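Local coordinates for S-adenosylmethionine-dependent methyltransferase (Clostridium acetobutylicum, PDB 1Y8C), which probably transfers methyl groups from S-adenosylmethionine to an acceptor that is not established, at residues N4-I9 with F183-G188; V32-V37 with G135-F140; N218-V223 with L241-G246. All coordinates share one frame; numbering follows the deposited sequence.

Interactions 2 and 3 lie on the seven-stranded sheet of a Rossmann-like methyltransferase fold, their centres 10 Å apart, and strand 136-143 of interaction 2 is the neighbour of strand 237-244 of interaction 3. The F138 N to V242 O distance of 2.7 Å, probably a hydrogen bond, joins them, and V137 CG1 packs on L241 CD2 at 3.4 Å. Interaction 1 is about 35 Å from interaction 2 and 37 Å from interaction 3, centre to centre, on the opposite side of the chain's centre; there helix 3-15 meets a separate antiparallel sheet. That helix also touches T48 and N50 in the loop after strand 40-44, which in this family usually helps bind the cofactor.

Interaction 1 of 3, residues N4-I9 with F183-G188; sequences NKFAHI and FFVRDG
The ring of F6 presents its edge to one face of F183, giving a T-shaped (edge-to-face) aromatic pair with centroids 5.0 Å apart and planes at 88°. Here helix 3-15 is laid against strand 176-186 of the four-stranded antiparallel sheet, with side chains alone bridging the gap. F6 CE1 stands over the F183 face, displaced toward the rim, and F6 CZ comes within 3.5 Å of F183 CD1. Near the plane of the F6 ring, its edge also meets V185 CG2, which lies 4.5 Å from F6 CD1. F6 is stacked with F194 as well, and F183 meets the ring of Y166, so the pair belongs to a wider aromatic cluster. F6 reaches the strand because CG is anti to the backbone N (chi1 180°); its ring therefore runs out toward the sheet although its CB does not aim at it. The two branches of V185 divide the helix surface: CG2 goes to F6, while CG1 faces I9 CD1 at 4.4 Å and the end of K5. I9 also touches V164 of the next strand. On the exposed side, K5 NZ and D187 OD1 carry opposite charges but remain 5.8 Å apart, without a salt bridge. The K5 chain, bent at chi3, instead meets V185 tip to tip, its NZ 3.8 Å from V185 CG1.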
ATOM      1  N   ASN A   4       5.100  -1.731  15.399  1.00 80.58           N
ATOM      2  CA  ASN A   4       5.862  -1.027  14.379  1.00 78.75           C
ATOM      3  C   ASN A   4       7.055  -1.910  13.992  1.00 78.14           C
ATOM      4  O   ASN A   4       7.382  -2.042  12.812  1.00 77.20           O
ATOM      5  CB  ASN A   4       6.335   0.335  14.916  1.00 77.40           C
ATOM      6  CG  ASN A   4       7.230   1.082  13.931  1.00 78.91           C
ATOM      7  OD1 ASN A   4       6.883   1.257  12.758  1.00 79.31           O
ATOM      8  ND2 ASN A   4       8.383   1.541  14.410  1.00 78.06           N
ATOM      9  N   LYS A   5       7.683  -2.530  14.990  1.00 76.47           N
ATOM     10  CA  LYS A   5       8.829  -3.403  14.752  1.00 75.22           C
ATOM     11  C   LYS A   5       8.377  -4.568  13.885  1.00 72.88           C
ATOM     12  O   LYS A   5       9.016  -4.913  12.890  1.00 72.09           O
ATOM     13  CB  LYS A   5       9.370  -3.942  16.080  1.00 76.74           C
ATOM     14  CG  LYS A   5      10.697  -4.692  15.978  1.00 79.60           C
ATOM     15  CD  LYS A   5      10.963  -5.516  17.241  1.00 82.52           C
ATOM     16  CE  LYS A   5       9.915  -6.633  17.386  1.00 83.93           C
ATOM     17  NZ  LYS A   5       9.967  -7.383  18.678  1.00 83.46           N
ATOM     18  N   PHE A   6       7.262  -5.171  14.278  1.00 71.67           N
ATOM     19  CA  PHE A   6       6.701  -6.299  13.553  1.00 70.30           C
ATOM     20  C   PHE A   6       6.400  -5.905  12.099  1.00 69.79           C
ATOM     21  O   PHE A   6       6.632  -6.686  11.170  1.00 68.48           O
ATOM     22  CB  PHE A   6       5.422  -6.781  14.250  1.00 70.20           C
ATOM     23  CG  PHE A   6       4.768  -7.941  13.561  1.00 71.93           C
ATOM     24  CD1 PHE A   6       5.376  -9.193  13.545  1.00 72.52           C
ATOM     25  CD2 PHE A   6       3.575  -7.768  12.867  1.00 71.04           C
ATOM     26  CE1 PHE A   6       4.806 -10.249  12.842  1.00 73.19           C
ATOM     27  CE2 PHE A   6       3.002  -8.816  12.164  1.00 71.69           C
ATOM     28  CZ  PHE A   6       3.618 -10.059  12.149  1.00 72.28           C
ATOM     29  N   ALA A   7       5.885  -4.694  11.906  1.00 67.18           N
ATOM     30  CA  ALA A   7       5.575  -4.209  10.566  1.00 66.99           C
ATOM     31  C   ALA A   7       6.831  -4.211   9.681  1.00 66.46           C
ATOM     32  O   ALA A   7       6.762  -4.527   8.488  1.00 66.02           O
ATOM     33  CB  ALA A   7       4.989  -2.797  10.640  1.00 67.50           C
ATOM     34  N   HIS A   8       7.971  -3.843  10.262  1.00 64.88           N
ATOM     35  CA  HIS A   8       9.225  -3.823   9.515  1.00 64.12           C
ATOM     36  C   HIS A   8       9.596  -5.254   9.171  1.00 63.25           C
ATOM     37  O   HIS A   8       9.948  -5.561   8.032  1.00 62.24           O
ATOM     38  CB  HIS A   8      10.344  -3.178  10.339  1.00 62.93           C
ATOM     39  CG  HIS A   8      10.172  -1.704  10.543  1.00 63.96           C
ATOM     40  ND1 HIS A   8      10.165  -0.803   9.498  1.00 63.91           N
ATOM     41  CD2 HIS A   8       9.996  -0.969  11.667  1.00 62.86           C
ATOM     42  CE1 HIS A   8       9.993   0.418   9.969  1.00 62.68           C
ATOM     43  NE2 HIS A   8       9.887   0.344  11.284  1.00 62.15           N
ATOM     44  N   ILE A   9       9.510  -6.132  10.164  1.00 62.11           N
ATOM     45  CA  ILE A   9       9.832  -7.531   9.949  1.00 62.09           C
ATOM     46  C   ILE A   9       9.007  -8.078   8.787  1.00 61.51           C
ATOM     47  O   ILE A   9       9.544  -8.707   7.877  1.00 62.38           O
ATOM     48  CB  ILE A   9       9.545  -8.368  11.215  1.00 62.55           C
ATOM     49  CG1 ILE A   9      10.414  -7.862  12.373  1.00 60.58           C
ATOM     50  CG2 ILE A   9       9.817  -9.846  10.933  1.00 62.24           C
ATOM     51  CD1 ILE A   9      10.107  -8.502  13.711  1.00 57.98           C
ATOM     52  N   PHE A 183       3.844 -16.163  12.937  1.00 55.40           N
ATOM     53  CA  PHE A 183       5.141 -15.623  13.299  1.00 55.81           C
ATOM     54  C   PHE A 183       5.430 -15.936  14.739  1.00 55.37           C
ATOM     55  O   PHE A 183       4.527 -16.068  15.548  1.00 55.68           O
ATOM     56  CB  PHE A 183       5.182 -14.098  13.155  1.00 56.96           C
ATOM     57  CG  PHE A 183       5.338 -13.623  11.754  1.00 57.14           C
ATOM     58  CD1 PHE A 183       4.221 -13.310  10.983  1.00 57.33           C
ATOM     59  CD2 PHE A 183       6.604 -13.525  11.188  1.00 56.71           C
ATOM     60  CE1 PHE A 183       4.363 -12.903   9.665  1.00 57.05           C
ATOM     61  CE2 PHE A 183       6.760 -13.123   9.876  1.00 58.55           C
ATOM     62  CZ  PHE A 183       5.635 -12.810   9.104  1.00 58.79           C
ATOM     63  N   PHE A 184       6.709 -16.054  15.044  1.00 57.53           N
ATOM     64  CA  PHE A 184       7.174 -16.287  16.398  1.00 57.29           C
ATOM     65  C   PHE A 184       8.374 -15.372  16.485  1.00 58.86           C
ATOM     66  O   PHE A 184       9.368 -15.589  15.804  1.00 57.43           O
ATOM     67  CB  PHE A 184       7.601 -17.737  16.586  1.00 55.74           C
ATOM     68  CG  PHE A 184       6.472 -18.657  16.904  1.00 55.55           C
ATOM     69  CD1 PHE A 184       5.918 -19.469  15.922  1.00 53.87           C
ATOM     70  CD2 PHE A 184       5.941 -18.698  18.194  1.00 53.76           C
ATOM     71  CE1 PHE A 184       4.847 -20.310  16.221  1.00 51.87           C
ATOM     72  CE2 PHE A 184       4.874 -19.534  18.504  1.00 51.21           C
ATOM     73  CZ  PHE A 184       4.321 -20.341  17.520  1.00 52.25           C
ATOM     74  N   VAL A 185       8.262 -14.326  17.289  1.00 62.24           N
ATOM     75  CA  VAL A 185       9.355 -13.381  17.426  1.00 66.98           C
ATOM     76  C   VAL A 185      10.046 -13.516  18.770  1.00 70.35           C
ATOM     77  O   VAL A 185       9.395 -13.674  19.801  1.00 70.68           O
ATOM     78  CB  VAL A 185       8.865 -11.936  17.278  1.00 67.42           C
ATOM     79  CG1 VAL A 185      10.048 -10.981  17.335  1.00 68.70           C
ATOM     80  CG2 VAL A 185       8.113 -11.775  15.960  1.00 67.73           C
ATOM     81  N   ARG A 186      11.374 -13.456  18.749  1.00 75.07           N
ATOM     82  CA  ARG A 186      12.171 -13.565  19.969  1.00 78.92           C
ATOM     83  C   ARG A 186      11.932 -12.364  20.884  1.00 80.27           C
ATOM     84  O   ARG A 186      11.840 -11.229  20.423  1.00 79.35           O
ATOM     85  CB  ARG A 186      13.660 -13.635  19.615  1.00 82.06           C
ATOM     86  CG  ARG A 186      14.332 -14.969  19.906  1.00 85.10           C
ATOM     87  CD  ARG A 186      14.501 -15.192  21.400  1.00 88.21           C
ATOM     88  NE  ARG A 186      15.329 -14.162  22.030  1.00 91.38           N
ATOM     89  CZ  ARG A 186      16.593 -13.900  21.702  1.00 92.29           C
ATOM     90  NH1 ARG A 186      17.194 -14.591  20.738  1.00 91.06           N
ATOM     91  NH2 ARG A 186      17.264 -12.946  22.345  1.00 92.41           N
ATOM     92  N   ASP A 187      11.838 -12.627  22.181  1.00 82.42           N
ATOM     93  CA  ASP A 187      11.634 -11.577  23.174  1.00 84.76           C
ATOM     94  C   ASP A 187      12.406 -11.990  24.420  1.00 85.60           C
ATOM     95  O   ASP A 187      11.881 -11.967  25.536  1.00 85.93           O
ATOM     96  CB  ASP A 187      10.140 -11.420  23.490  1.00 87.35           C
ATOM     97  CG  ASP A 187       9.850 -10.242  24.415  1.00 90.52           C
ATOM     98  OD1 ASP A 187      10.384  -9.136  24.171  1.00 90.66           O
ATOM     99  OD2 ASP A 187       9.062 -10.412  25.376  1.00 93.43           O
ATOM    100  N   GLY A 188      13.658 -12.389  24.209  1.00 85.51           N
ATOM    101  CA  GLY A 188      14.491 -12.828  25.311  1.00 85.70           C
ATOM    102  C   GLY A 188      14.506 -14.340  25.427  1.00 85.79           C
ATOM    103  O   GLY A 188      14.956 -15.033  24.518  1.00 84.86           O
TER

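Interaction 2 of 3, residues V32-V37 with G135-F140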
ATOM      1  N   VAL A  32       7.181  16.033  -8.962  1.00 63.49           N
ATOM      2  CA  VAL A  32       7.880  17.157  -9.556  1.00 60.95           C
ATOM      3  C   VAL A  32       7.701  17.156 -11.071  1.00 61.43           C
ATOM      4  O   VAL A  32       7.486  18.200 -11.666  1.00 61.32           O
ATOM      5  CB  VAL A  32       9.377  17.121  -9.205  1.00 60.17           C
ATOM      6  CG1 VAL A  32      10.125  18.157 -10.019  1.00 57.43           C
ATOM      7  CG2 VAL A  32       9.563  17.385  -7.727  1.00 57.13           C
ATOM      8  N   GLU A  33       7.772  15.987 -11.695  1.00 61.67           N
ATOM      9  CA  GLU A  33       7.598  15.922 -13.136  1.00 64.27           C
ATOM     10  C   GLU A  33       6.181  16.320 -13.533  1.00 64.75           C
ATOM     11  O   GLU A  33       5.894  16.507 -14.714  1.00 65.96           O
ATOM     12  CB  GLU A  33       7.873  14.513 -13.655  1.00 65.50           C
ATOM     13  CG  GLU A  33       9.318  14.047 -13.548  1.00 69.74           C
ATOM     14  CD  GLU A  33       9.468  12.564 -13.882  1.00 72.80           C
ATOM     15  OE1 GLU A  33       8.688  12.063 -14.740  1.00 71.90           O
ATOM     16  OE2 GLU A  33      10.369  11.909 -13.296  1.00 72.52           O
ATOM     17  N   ASN A  34       5.292  16.444 -12.554  1.00 65.28           N
ATOM     18  CA  ASN A  34       3.904  16.810 -12.832  1.00 65.43           C
ATOM     19  C   ASN A  34       3.526  18.187 -12.289  1.00 65.96           C
ATOM     20  O   ASN A  34       2.349  18.469 -12.031  1.00 67.18           O
ATOM     21  CB  ASN A  34       2.970  15.735 -12.267  1.00 63.80           C
ATOM     22  CG  ASN A  34       2.949  14.473 -13.123  1.00 63.81           C
ATOM     23  OD1 ASN A  34       2.345  14.443 -14.200  1.00 62.66           O
ATOM     24  ND2 ASN A  34       3.620  13.431 -12.654  1.00 59.69           N
ATOM     25  N   ASN A  35       4.538  19.037 -12.130  1.00 66.19           N
ATOM     26  CA  ASN A  35       4.361  20.396 -11.629  1.00 65.80           C
ATOM     27  C   ASN A  35       3.428  20.451 -10.424  1.00 65.83           C
ATOM     28  O   ASN A  35       2.676  21.405 -10.246  1.00 67.00           O
ATOM     29  CB  ASN A  35       3.810  21.289 -12.742  1.00 65.42           C
ATOM     30  CG  ASN A  35       4.571  21.133 -14.046  1.00 65.50           C
ATOM     31  OD1 ASN A  35       5.802  21.145 -14.062  1.00 64.71           O
ATOM     32  ND2 ASN A  35       3.837  20.997 -15.151  1.00 62.69           N
ATOM     33  N   LEU A  36       3.488  19.424  -9.591  1.00 64.62           N
ATOM     34  CA  LEU A  36       2.618  19.345  -8.428  1.00 64.45           C
ATOM     35  C   LEU A  36       2.893  20.418  -7.385  1.00 64.70           C
ATOM     36  O   LEU A  36       4.041  20.803  -7.148  1.00 63.13           O
ATOM     37  CB  LEU A  36       2.751  17.972  -7.761  1.00 62.28           C
ATOM     38  CG  LEU A  36       1.646  17.529  -6.807  1.00 60.09           C
ATOM     39  CD1 LEU A  36       0.697  16.615  -7.543  1.00 60.91           C
ATOM     40  CD2 LEU A  36       2.243  16.802  -5.616  1.00 60.50           C
ATOM     41  N   VAL A  37       1.822  20.900  -6.763  1.00 64.03           N
ATOM     42  CA  VAL A  37       1.953  21.891  -5.711  1.00 63.38           C
ATOM     43  C   VAL A  37       1.852  21.105  -4.419  1.00 63.00           C
ATOM     44  O   VAL A  37       0.816  20.508  -4.132  1.00 64.24           O
ATOM     45  CB  VAL A  37       0.829  22.909  -5.768  1.00 63.35           C
ATOM     46  CG1 VAL A  37       1.012  23.912  -4.657  1.00 63.28           C
ATOM     47  CG2 VAL A  37       0.811  23.596  -7.129  1.00 62.80           C
ATOM     48  N   GLY A 135      -5.700  18.439 -11.351  1.00 60.34           N
ATOM     49  CA  GLY A 135      -4.269  18.505 -11.568  1.00 60.59           C
ATOM     50  C   GLY A 135      -3.506  17.699 -10.537  1.00 60.92           C
ATOM     51  O   GLY A 135      -2.278  17.687 -10.530  1.00 62.05           O
ATOM     52  N   GLY A 136      -4.233  17.021  -9.654  1.00 60.11           N
ATOM     53  CA  GLY A 136      -3.580  16.221  -8.632  1.00 59.45           C
ATOM     54  C   GLY A 136      -3.195  14.836  -9.143  1.00 59.96           C
ATOM     55  O   GLY A 136      -3.709  14.379 -10.169  1.00 59.65           O
ATOM     56  N   VAL A 137      -2.301  14.158  -8.421  1.00 57.36           N
ATOM     57  CA  VAL A 137      -1.843  12.833  -8.819  1.00 53.96           C
ATOM     58  C   VAL A 137      -2.178  11.759  -7.793  1.00 52.15           C
ATOM     59  O   VAL A 137      -2.169  12.016  -6.589  1.00 51.53           O
ATOM     60  CB  VAL A 137      -0.310  12.836  -9.068  1.00 53.47           C
ATOM     61  CG1 VAL A 137       0.168  11.444  -9.442  1.00 55.57           C
ATOM     62  CG2 VAL A 137       0.030  13.807 -10.181  1.00 54.21           C
ATOM     63  N   PHE A 138      -2.494  10.560  -8.286  1.00 50.15           N
ATOM     64  CA  PHE A 138      -2.817   9.417  -7.431  1.00 48.11           C
ATOM     65  C   PHE A 138      -1.868   8.265  -7.763  1.00 48.61           C
ATOM     66  O   PHE A 138      -1.843   7.774  -8.895  1.00 47.59           O
ATOM     67  CB  PHE A 138      -4.276   8.977  -7.638  1.00 44.52           C
ATOM     68  CG  PHE A 138      -4.621   7.660  -6.966  1.00 42.06           C
ATOM     69  CD1 PHE A 138      -4.081   7.332  -5.715  1.00 39.62           C
ATOM     70  CD2 PHE A 138      -5.513   6.765  -7.570  1.00 41.69           C
ATOM     71  CE1 PHE A 138      -4.410   6.128  -5.071  1.00 36.83           C
ATOM     72  CE2 PHE A 138      -5.854   5.559  -6.943  1.00 41.39           C
ATOM     73  CZ  PHE A 138      -5.300   5.240  -5.680  1.00 39.39           C
ATOM     74  N   ILE A 139      -1.094   7.844  -6.767  1.00 46.84           N
ATOM     75  CA  ILE A 139      -0.118   6.771  -6.934  1.00 46.18           C
ATOM     76  C   ILE A 139      -0.418   5.564  -6.037  1.00 47.89           C
ATOM     77  O   ILE A 139      -0.579   5.702  -4.824  1.00 49.63           O
ATOM     78  CB  ILE A 139       1.312   7.306  -6.636  1.00 43.56           C
ATOM     79  CG1 ILE A 139       1.633   8.447  -7.600  1.00 45.79           C
ATOM     80  CG2 ILE A 139       2.332   6.206  -6.774  1.00 42.54           C
ATOM     81  CD1 ILE A 139       2.997   9.076  -7.404  1.00 47.62           C
ATOM     82  N   PHE A 140      -0.500   4.381  -6.639  1.00 47.83           N
ATOM     83  CA  PHE A 140      -0.773   3.162  -5.884  1.00 48.57           C
ATOM     84  C   PHE A 140      -0.125   1.968  -6.570  1.00 49.34           C
ATOM     85  O   PHE A 140       0.156   2.014  -7.767  1.00 50.10           O
ATOM     86  CB  PHE A 140      -2.281   2.926  -5.780  1.00 46.90           C
ATOM     87  CG  PHE A 140      -2.925   2.495  -7.075  1.00 47.67           C
ATOM     88  CD1 PHE A 140      -3.174   1.152  -7.332  1.00 46.18           C
ATOM     89  CD2 PHE A 140      -3.304   3.433  -8.031  1.00 49.56           C
ATOM     90  CE1 PHE A 140      -3.794   0.753  -8.520  1.00 46.45           C
ATOM     91  CE2 PHE A 140      -3.930   3.036  -9.230  1.00 49.22           C
ATOM     92  CZ  PHE A 140      -4.175   1.698  -9.472  1.00 45.76           C
TER
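L36 starts with its CB to one side of strand 136-143, yet the end of its side chain reaches in. Its N takes part in the Schellman motif that closes helix 20-32, in which N35, at positive phi, is the C-prime residue, and a type I turn from V32 to N35 carries N35 N to V32 O at 3.1 Å. The contact therefore seats the exit of a helix beside a Rossmann-fold strand. L36 CB is still 5.5 Å from V137 CG2, and CG, anti to the backbone N (chi1 -162°), draws little closer. CD1 does the touching: a chi2 of 98°, away from a staggered value, brings it to 3.9 Å from V137 CG2 and 4.0 Å from V137 N. The same methyl lies 4.4 Å from G136 CA and approaches G135 O, so it rests on the G135-G136 backbone as well as on the valine. The two side chains cross obliquely. Around them, L36 also touches F59, D103 and L104, so the buried leucine packs between its loop and strand 104-107. V137 directs CG2, anti to its own carbonyl carbon, toward the loop, while its backbone pairs with D103 and I105. N34 crosses V137 at about a right angle, while its ND2 donates to K30 O. Of the asparagine's atoms, its CB comes closest to the strand, 4.1 Å from V137 CG2.

Interaction 3 of 3, residues N218-V223 with L241-G246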
ATOM      1  N   ASN A 218      -7.445   8.839 -15.401  1.00 71.37           N
ATOM      2  CA  ASN A 218      -6.608   8.577 -16.577  1.00 72.57           C
ATOM      3  C   ASN A 218      -5.199   8.122 -16.161  1.00 71.02           C
ATOM      4  O   ASN A 218      -4.625   8.639 -15.196  1.00 70.36           O
ATOM      5  CB  ASN A 218      -6.519   9.847 -17.450  1.00 76.92           C
ATOM      6  CG  ASN A 218      -5.669   9.650 -18.712  1.00 81.58           C
ATOM      7  OD1 ASN A 218      -5.976   8.802 -19.559  1.00 83.59           O
ATOM      8  ND2 ASN A 218      -4.597  10.441 -18.841  1.00 83.30           N
ATOM      9  N   ILE A 219      -4.643   7.155 -16.889  1.00 69.18           N
ATOM     10  CA  ILE A 219      -3.309   6.646 -16.570  1.00 68.16           C
ATOM     11  C   ILE A 219      -2.200   7.549 -17.102  1.00 67.33           C
ATOM     12  O   ILE A 219      -2.168   7.886 -18.286  1.00 67.97           O
ATOM     13  CB  ILE A 219      -3.103   5.213 -17.125  1.00 67.17           C
ATOM     14  CG1 ILE A 219      -4.154   4.272 -16.542  1.00 66.39           C
ATOM     15  CG2 ILE A 219      -1.720   4.694 -16.743  1.00 64.42           C
ATOM     16  CD1 ILE A 219      -4.046   2.861 -17.050  1.00 67.32           C
ATOM     17  N   LEU A 220      -1.296   7.943 -16.213  1.00 66.82           N
ATOM     18  CA  LEU A 220      -0.187   8.814 -16.579  1.00 66.60           C
ATOM     19  C   LEU A 220       1.085   7.995 -16.745  1.00 66.33           C
ATOM     20  O   LEU A 220       2.055   8.437 -17.359  1.00 67.33           O
ATOM     21  CB  LEU A 220       0.020   9.884 -15.502  1.00 66.76           C
ATOM     22  CG  LEU A 220      -0.286  11.336 -15.896  1.00 68.83           C
ATOM     23  CD1 LEU A 220      -1.677  11.448 -16.505  1.00 67.78           C
ATOM     24  CD2 LEU A 220      -0.169  12.220 -14.671  1.00 68.12           C
ATOM     25  N   ASP A 221       1.083   6.794 -16.190  1.00 66.05           N
ATOM     26  CA  ASP A 221       2.238   5.940 -16.302  1.00 65.19           C
ATOM     27  C   ASP A 221       1.994   4.648 -15.558  1.00 64.19           C
ATOM     28  O   ASP A 221       1.297   4.624 -14.549  1.00 62.50           O
ATOM     29  CB  ASP A 221       3.485   6.634 -15.751  1.00 68.54           C
ATOM     30  CG  ASP A 221       4.746   6.286 -16.546  1.00 73.38           C
ATOM     31  OD1 ASP A 221       4.870   5.123 -17.001  1.00 74.03           O
ATOM     32  OD2 ASP A 221       5.616   7.173 -16.699  1.00 74.48           O
ATOM     33  N   LYS A 222       2.570   3.576 -16.092  1.00 63.03           N
ATOM     34  CA  LYS A 222       2.466   2.240 -15.529  1.00 60.68           C
ATOM     35  C   LYS A 222       3.869   1.639 -15.567  1.00 61.24           C
ATOM     36  O   LYS A 222       4.326   1.174 -16.615  1.00 61.68           O
ATOM     37  CB  LYS A 222       1.512   1.388 -16.363  1.00 58.41           C
ATOM     38  CG  LYS A 222       1.327  -0.001 -15.793  1.00 59.22           C
ATOM     39  CD  LYS A 222       0.245  -0.802 -16.504  1.00 61.79           C
ATOM     40  CE  LYS A 222       0.583  -1.073 -17.969  1.00 62.60           C
ATOM     41  NZ  LYS A 222      -0.394  -2.020 -18.599  1.00 63.61           N
ATOM     42  N   VAL A 223       4.546   1.647 -14.422  1.00 58.89           N
ATOM     43  CA  VAL A 223       5.903   1.126 -14.343  1.00 58.31           C
ATOM     44  C   VAL A 223       6.080  -0.097 -13.445  1.00 59.43           C
ATOM     45  O   VAL A 223       5.135  -0.583 -12.816  1.00 60.18           O
ATOM     46  CB  VAL A 223       6.868   2.202 -13.846  1.00 57.76           C
ATOM     47  CG1 VAL A 223       6.751   3.437 -14.719  1.00 52.83           C
ATOM     48  CG2 VAL A 223       6.576   2.523 -12.375  1.00 54.86           C
ATOM     49  N   LEU A 241       0.282   5.370 -11.879  1.00 55.62           N
ATOM     50  CA  LEU A 241       0.291   6.800 -11.637  1.00 56.42           C
ATOM     51  C   LEU A 241      -0.865   7.376 -12.451  1.00 56.28           C
ATOM     52  O   LEU A 241      -0.831   7.366 -13.677  1.00 52.56           O
ATOM     53  CB  LEU A 241       1.606   7.388 -12.108  1.00 58.95           C
ATOM     54  CG  LEU A 241       2.013   8.561 -11.230  1.00 63.51           C
ATOM     55  CD1 LEU A 241       3.468   8.377 -10.814  1.00 64.70           C
ATOM     56  CD2 LEU A 241       1.789   9.877 -11.964  1.00 62.63           C
ATOM     57  N   VAL A 242      -1.889   7.876 -11.763  1.00 58.77           N
ATOM     58  CA  VAL A 242      -3.056   8.419 -12.441  1.00 59.80           C
ATOM     59  C   VAL A 242      -3.457   9.813 -11.961  1.00 61.78           C
ATOM     60  O   VAL A 242      -2.942  10.318 -10.957  1.00 62.07           O
ATOM     61  CB  VAL A 242      -4.266   7.468 -12.277  1.00 58.03           C
ATOM     62  CG1 VAL A 242      -3.812   6.026 -12.454  1.00 54.26           C
ATOM     63  CG2 VAL A 242      -4.916   7.670 -10.917  1.00 55.99           C
ATOM     64  N   LYS A 243      -4.384  10.420 -12.701  1.00 64.44           N
ATOM     65  CA  LYS A 243      -4.903  11.748 -12.386  1.00 65.63           C
ATOM     66  C   LYS A 243      -6.356  11.857 -12.833  1.00 65.96           C
ATOM     67  O   LYS A 243      -6.875  10.966 -13.511  1.00 64.58           O
ATOM     68  CB  LYS A 243      -4.087  12.846 -13.079  1.00 66.25           C
ATOM     69  CG  LYS A 243      -4.089  12.781 -14.590  1.00 68.94           C
ATOM     70  CD  LYS A 243      -3.843  14.151 -15.210  1.00 72.61           C
ATOM     71  CE  LYS A 243      -2.552  14.808 -14.705  1.00 75.83           C
ATOM     72  NZ  LYS A 243      -2.721  15.653 -13.472  1.00 76.44           N
ATOM     73  N   LEU A 244      -7.008  12.953 -12.448  1.00 67.07           N
ATOM     74  CA  LEU A 244      -8.402  13.180 -12.802  1.00 67.62           C
ATOM     75  C   LEU A 244      -8.550  13.372 -14.287  1.00 69.89           C
ATOM     76  O   LEU A 244      -7.942  14.276 -14.857  1.00 69.21           O
ATOM     77  CB  LEU A 244      -8.928  14.417 -12.101  1.00 65.98           C
ATOM     78  CG  LEU A 244     -10.054  14.194 -11.113  1.00 63.78           C
ATOM     79  CD1 LEU A 244      -9.722  13.062 -10.165  1.00 65.36           C
ATOM     80  CD2 LEU A 244     -10.258  15.490 -10.363  1.00 63.08           C
ATOM     81  N   GLY A 245      -9.371  12.531 -14.908  1.00 72.84           N
ATOM     82  CA  GLY A 245      -9.576  12.629 -16.340  1.00 78.49           C
ATOM     83  C   GLY A 245     -10.926  13.205 -16.722  1.00 81.78           C
ATOM     84  O   GLY A 245     -11.020  14.336 -17.207  1.00 81.52           O
ATOM     85  N   GLY A 246     -11.974  12.418 -16.499  1.00 84.42           N
ATOM     86  CA  GLY A 246     -13.316  12.858 -16.836  1.00 87.06           C
ATOM     87  C   GLY A 246     -13.573  12.867 -18.334  1.00 88.24           C
ATOM     88  O   GLY A 246     -13.871  13.955 -18.884  1.00 88.01           O
ATOM     89  OXT GLY A 246     -13.480  11.783 -18.958  1.00 89.20           O
TER
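Residues 218-221 pair antiparallel with 241-243, and a classic beta bulge interrupts them: L220 and D221 both stand opposite L241, shifting the register by one. The backbone grip is tight at the N218 end, where N218 and K243 form a hydrogen-bonded pair, N218 N to K243 O at 2.9 Å with an N-H...O angle of 166° and K243 N to N218 O at 3.1 Å. At the bulge, L241 O takes two donors unequally. L220 N lies nearly along its C=O axis at 2.6 Å, whereas D221 N, at 3.2 Å and 131°, gives only a weak bond. The return bond from L241 N to D221 O, 3.0 Å long, restores the pairing beyond the bulge. Between these pairs, I219 and V242 form a non-hydrogen-bonded pair on the face reached by helix 205-214, and V242 CB lies close against N218 O. The bulge also turns the L220 side chain across the K243 chain. Its CD1 is 3.4 Å from K243 CG and its CD2 3.5 Å from K243 CE, so the leucine methyls cross obliquely over the methylenes of a lysine that bends at chi3 and chi4. The solvent side is at G245, exposed but close against N218, with its backbone bonded to Q216. D221 leads its carboxylate away from L241, OD1 taking a weak bond from K222 N. Within the fold, strand 217-224 is the outermost strand of the sheet in this chain. Strand 237-244 runs inside it, with L241 packed on V137 and I139 of strand 136-143, while L212 of helix 205-214 meets I219 and V242 from the other face.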